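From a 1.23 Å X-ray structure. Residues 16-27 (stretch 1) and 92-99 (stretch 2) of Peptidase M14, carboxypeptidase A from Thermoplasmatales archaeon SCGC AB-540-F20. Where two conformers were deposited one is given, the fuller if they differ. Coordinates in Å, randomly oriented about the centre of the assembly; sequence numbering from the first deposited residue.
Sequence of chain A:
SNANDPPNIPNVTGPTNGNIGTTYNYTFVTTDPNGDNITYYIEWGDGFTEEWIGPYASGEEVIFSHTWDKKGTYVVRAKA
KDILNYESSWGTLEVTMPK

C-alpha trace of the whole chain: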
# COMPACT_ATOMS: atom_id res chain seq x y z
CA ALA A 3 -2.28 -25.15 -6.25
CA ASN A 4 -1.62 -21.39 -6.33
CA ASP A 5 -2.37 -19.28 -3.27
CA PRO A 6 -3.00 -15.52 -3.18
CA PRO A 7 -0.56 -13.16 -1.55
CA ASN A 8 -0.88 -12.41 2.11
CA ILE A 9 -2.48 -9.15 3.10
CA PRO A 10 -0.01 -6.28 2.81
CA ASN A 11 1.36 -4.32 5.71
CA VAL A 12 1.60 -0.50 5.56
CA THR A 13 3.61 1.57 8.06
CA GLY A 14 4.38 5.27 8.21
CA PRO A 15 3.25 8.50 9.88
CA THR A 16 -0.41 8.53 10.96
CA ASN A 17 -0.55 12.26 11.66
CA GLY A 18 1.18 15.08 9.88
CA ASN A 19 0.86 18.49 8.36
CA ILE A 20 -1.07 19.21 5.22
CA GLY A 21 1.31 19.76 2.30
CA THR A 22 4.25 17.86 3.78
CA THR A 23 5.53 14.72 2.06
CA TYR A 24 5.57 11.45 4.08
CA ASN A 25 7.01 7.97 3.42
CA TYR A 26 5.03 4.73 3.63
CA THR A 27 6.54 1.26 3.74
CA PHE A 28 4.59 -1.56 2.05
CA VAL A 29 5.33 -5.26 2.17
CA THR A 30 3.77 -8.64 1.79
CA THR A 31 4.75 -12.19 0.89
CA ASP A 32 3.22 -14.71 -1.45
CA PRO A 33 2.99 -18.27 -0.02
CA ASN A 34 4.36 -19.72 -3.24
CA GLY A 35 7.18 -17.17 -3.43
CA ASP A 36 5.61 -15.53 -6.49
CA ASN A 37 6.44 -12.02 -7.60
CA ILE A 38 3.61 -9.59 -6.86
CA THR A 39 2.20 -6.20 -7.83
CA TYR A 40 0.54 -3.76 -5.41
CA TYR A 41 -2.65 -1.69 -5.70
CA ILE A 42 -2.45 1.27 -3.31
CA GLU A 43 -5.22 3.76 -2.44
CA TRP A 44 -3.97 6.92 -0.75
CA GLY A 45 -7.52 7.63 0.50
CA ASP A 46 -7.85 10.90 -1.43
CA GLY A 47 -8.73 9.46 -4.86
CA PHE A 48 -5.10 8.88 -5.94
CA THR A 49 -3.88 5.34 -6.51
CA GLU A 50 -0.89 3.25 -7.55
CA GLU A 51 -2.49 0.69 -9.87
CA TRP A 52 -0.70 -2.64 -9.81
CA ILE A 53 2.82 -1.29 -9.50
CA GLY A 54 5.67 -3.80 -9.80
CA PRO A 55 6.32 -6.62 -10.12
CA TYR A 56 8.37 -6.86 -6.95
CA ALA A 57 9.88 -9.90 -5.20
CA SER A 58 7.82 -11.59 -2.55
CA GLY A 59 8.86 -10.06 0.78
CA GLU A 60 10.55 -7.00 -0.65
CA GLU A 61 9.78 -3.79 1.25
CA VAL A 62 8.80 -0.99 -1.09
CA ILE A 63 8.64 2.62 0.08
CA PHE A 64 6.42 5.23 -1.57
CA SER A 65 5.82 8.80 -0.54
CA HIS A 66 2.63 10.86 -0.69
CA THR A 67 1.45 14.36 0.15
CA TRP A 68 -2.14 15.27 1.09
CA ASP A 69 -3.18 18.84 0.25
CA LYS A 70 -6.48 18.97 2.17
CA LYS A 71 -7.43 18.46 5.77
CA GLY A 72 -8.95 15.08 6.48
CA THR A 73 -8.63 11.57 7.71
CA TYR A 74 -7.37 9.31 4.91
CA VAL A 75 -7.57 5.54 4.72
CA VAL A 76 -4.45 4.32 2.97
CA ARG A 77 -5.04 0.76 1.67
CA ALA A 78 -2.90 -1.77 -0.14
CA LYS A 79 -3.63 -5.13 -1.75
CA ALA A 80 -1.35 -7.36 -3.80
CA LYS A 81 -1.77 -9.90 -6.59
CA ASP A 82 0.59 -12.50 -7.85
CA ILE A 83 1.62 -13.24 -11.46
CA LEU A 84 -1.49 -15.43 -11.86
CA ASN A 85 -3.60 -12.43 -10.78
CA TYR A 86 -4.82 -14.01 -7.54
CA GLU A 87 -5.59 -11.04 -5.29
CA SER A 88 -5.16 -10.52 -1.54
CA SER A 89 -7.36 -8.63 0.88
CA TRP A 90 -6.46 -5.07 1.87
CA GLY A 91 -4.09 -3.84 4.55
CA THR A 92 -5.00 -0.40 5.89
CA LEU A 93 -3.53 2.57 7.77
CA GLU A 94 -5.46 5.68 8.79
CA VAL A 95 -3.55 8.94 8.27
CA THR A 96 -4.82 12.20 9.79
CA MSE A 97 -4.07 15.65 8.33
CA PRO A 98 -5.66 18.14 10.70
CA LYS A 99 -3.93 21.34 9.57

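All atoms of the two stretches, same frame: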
# COMPACT_ATOMS: atom_id res chain seq x y z
N THR A 16 1.06 8.55 10.92
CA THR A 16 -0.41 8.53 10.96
C THR A 16 -1.00 9.89 11.25
O THR A 16 -2.22 10.04 11.30
CB THR A 16 -0.95 7.49 11.96
OG1 THR A 16 -0.50 7.86 13.25
CG2 THR A 16 -0.48 6.09 11.64
N ASN A 17 -0.13 10.87 11.50
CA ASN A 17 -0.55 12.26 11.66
C ASN A 17 0.56 13.10 11.10
O ASN A 17 1.74 12.77 11.23
CB ASN A 17 -0.80 12.59 13.14
CG ASN A 17 -1.80 13.72 13.32
OD1 ASN A 17 -1.70 14.77 12.69
ND2 ASN A 17 -2.79 13.49 14.19
N GLY A 18 0.20 14.18 10.44
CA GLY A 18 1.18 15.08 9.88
C GLY A 18 0.59 16.41 9.55
O GLY A 18 -0.53 16.76 9.98
N ASN A 19 1.33 17.19 8.78
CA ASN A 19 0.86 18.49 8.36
C ASN A 19 0.52 18.49 6.89
O ASN A 19 1.24 17.90 6.05
CB ASN A 19 1.90 19.55 8.65
CG ASN A 19 2.33 19.52 10.09
OD1 ASN A 19 1.50 19.38 10.99
ND2 ASN A 19 3.63 19.55 10.31
N ILE A 20 -0.59 19.12 6.58
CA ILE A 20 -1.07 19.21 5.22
C ILE A 20 0.03 19.81 4.36
O ILE A 20 0.58 20.84 4.72
CB ILE A 20 -2.33 20.11 5.16
CG1 ILE A 20 -3.50 19.47 5.90
CG2 ILE A 20 -2.74 20.35 3.72
CD1 ILE A 20 -4.61 20.44 6.26
N GLY A 21 0.34 19.20 3.23
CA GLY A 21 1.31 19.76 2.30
C GLY A 21 2.72 19.22 2.46
O GLY A 21 3.61 19.48 1.64
N THR A 22 2.94 18.46 3.53
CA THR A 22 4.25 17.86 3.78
C THR A 22 4.29 16.42 3.26
O THR A 22 3.33 15.66 3.37
CB THR A 22 4.59 17.93 5.28
OG1 THR A 22 4.72 19.31 5.65
CG2 THR A 22 5.90 17.19 5.60
N THR A 23 5.41 16.03 2.69
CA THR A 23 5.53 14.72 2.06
C THR A 23 5.95 13.69 3.10
O THR A 23 6.85 13.96 3.89
CB THR A 23 6.57 14.75 0.94
OG1 THR A 23 6.22 15.78 0.01
CG2 THR A 23 6.69 13.38 0.28
N TYR A 24 5.29 12.53 3.11
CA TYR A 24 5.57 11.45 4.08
C TYR A 24 5.80 10.12 3.37
O TYR A 24 5.25 9.88 2.31
CB TYR A 24 4.42 11.34 5.09
CG TYR A 24 4.28 12.60 5.95
CD1 TYR A 24 5.17 12.89 7.00
CD2 TYR A 24 3.25 13.48 5.72
CE1 TYR A 24 5.04 14.02 7.76
CE2 TYR A 24 3.12 14.64 6.46
CZ TYR A 24 4.02 14.89 7.49
OH TYR A 24 3.86 16.03 8.24
N ASN A 25 6.63 9.27 3.98
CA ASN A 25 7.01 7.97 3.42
C ASN A 25 6.25 6.83 4.06
O ASN A 25 6.16 6.74 5.28
CB ASN A 25 8.49 7.72 3.68
CG ASN A 25 9.37 8.68 2.96
OD1 ASN A 25 9.20 8.91 1.78
ND2 ASN A 25 10.33 9.23 3.67
N TYR A 26 5.76 5.93 3.21
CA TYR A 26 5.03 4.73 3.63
C TYR A 26 5.75 3.48 3.11
O TYR A 26 6.14 3.41 1.96
CB TYR A 26 3.54 4.82 3.16
CG TYR A 26 2.91 5.98 3.90
CD1 TYR A 26 2.33 5.80 5.14
CD2 TYR A 26 3.00 7.27 3.40
CE1 TYR A 26 1.90 6.88 5.89
CE2 TYR A 26 2.52 8.37 4.13
CZ TYR A 26 2.00 8.17 5.37
OH TYR A 26 1.56 9.27 6.09
N THR A 27 5.88 2.52 4.02
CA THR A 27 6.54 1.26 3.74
C THR A 27 5.48 0.18 3.55
O THR A 27 4.60 0.01 4.40
CB THR A 27 7.46 0.89 4.90
OG1 THR A 27 8.44 1.91 5.07
CG2 THR A 27 8.13 -0.45 4.64
N THR A 92 -4.58 -1.79 5.77
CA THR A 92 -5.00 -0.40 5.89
C THR A 92 -4.29 0.35 7.01
O THR A 92 -3.93 -0.24 8.05
CB THR A 92 -6.54 -0.27 6.10
OG1 THR A 92 -6.90 -0.51 7.46
CG2 THR A 92 -7.34 -1.20 5.20
N LEU A 93 -4.09 1.65 6.78
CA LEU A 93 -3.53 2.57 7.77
C LEU A 93 -4.25 3.89 7.64
O LEU A 93 -4.30 4.47 6.56
CB LEU A 93 -2.05 2.78 7.49
CG LEU A 93 -1.27 3.60 8.51
CD1 LEU A 93 -1.16 2.90 9.87
CD2 LEU A 93 0.12 3.95 8.00
N GLU A 94 -4.75 4.40 8.76
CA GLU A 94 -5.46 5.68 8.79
C GLU A 94 -4.48 6.82 9.06
O GLU A 94 -3.78 6.82 10.08
CB GLU A 94 -6.55 5.61 9.84
CG GLU A 94 -7.34 6.85 10.03
CD GLU A 94 -7.99 6.90 11.41
OE1 GLU A 94 -7.30 7.27 12.41
OE2 GLU A 94 -9.19 6.55 11.48
N VAL A 95 -4.47 7.80 8.17
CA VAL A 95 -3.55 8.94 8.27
C VAL A 95 -4.36 10.22 8.41
O VAL A 95 -5.21 10.54 7.58
CB VAL A 95 -2.72 9.02 6.99
CG1 VAL A 95 -1.79 10.20 7.03
CG2 VAL A 95 -1.89 7.72 6.83
N THR A 96 -4.10 10.97 9.49
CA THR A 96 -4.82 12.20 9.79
C THR A 96 -3.97 13.43 9.41
O THR A 96 -2.81 13.53 9.76
CB THR A 96 -5.20 12.26 11.28
OG1 THR A 96 -6.00 11.11 11.59
CG2 THR A 96 -5.96 13.50 11.60
N MSE A 97 -4.63 14.36 8.73
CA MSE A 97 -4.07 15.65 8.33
C MSE A 97 -4.99 16.73 8.85
O MSE A 97 -5.94 17.09 8.18
CB MSE A 97 -4.00 15.68 6.82
CG MSE A 97 -3.04 14.64 6.24
SE MSE A 97 -1.18 15.18 6.51
CE MSE A 97 -0.43 13.44 6.91
N PRO A 98 -4.72 17.21 10.06
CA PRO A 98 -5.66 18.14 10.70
C PRO A 98 -5.49 19.58 10.28
O PRO A 98 -6.49 20.34 10.27
CB PRO A 98 -5.34 17.98 12.18
CG PRO A 98 -3.94 17.50 12.22
CD PRO A 98 -3.69 16.72 10.98
N LYS A 99 -4.26 19.96 9.97
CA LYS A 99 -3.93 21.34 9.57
C LYS A 99 -2.68 21.32 8.69
O LYS A 99 -2.05 20.27 8.56
CB LYS A 99 -3.67 22.26 10.78
CG LYS A 99 -4.70 22.23 11.92
CD LYS A 99 -4.04 21.97 13.27
CE LYS A 99 -3.30 23.19 13.77
NZ LYS A 99 -3.79 23.65 15.11
OXT LYS A 99 -2.29 22.35 8.12

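Stretch 2 enters as a strand, Thr92 to Met97, and the loop of stretch 1 runs beside its second half in the same direction, while strand 24-27 passes behind, nearly antiparallel (164°) with axes 10.7 Å apart, a gap filled by side chains. Leu93 points toward stretch 1: its CD1 meets Thr16 CG2 at 3.7 Å, and its CD2 sits at the edge of the Tyr26 ring, 4.0 Å from CE1. The CA-to-CB bond of Glu94 points away; its backbone O lies 3.5 Å from Thr16 CB. Val95 packs against the same tyrosine, with CG2 4.0 Å from Tyr26 CE1 and CG1 3.6 Å from Tyr26 OH. At Thr96 the backbones join in a single bridge to Asn17: Thr96 N donates to Thr16 O (2.8 Å, nearly linear), and Gly18 N donates to Thr96 O (3.2 Å, more bent). Selenomethionine Met97 packs its CB against Ile20 CG1 (3.9 Å) and its CE against Tyr24 CE2 (3.8 Å), apolar contacts that shield its side chain from water. Gly18 leaves room here, since a CB would clash with Tyr24 CZ; that ring is anchored by Asn19 N donating to Tyr24 OH (2.8 Å). Pro98 CD rests 3.3 Å from Gly18 O. Finally, Ile20 N, in the type II turn Asn19-Thr22, donates a nearly linear hydrogen bond to Lys99 carboxylate O (2.7 Å).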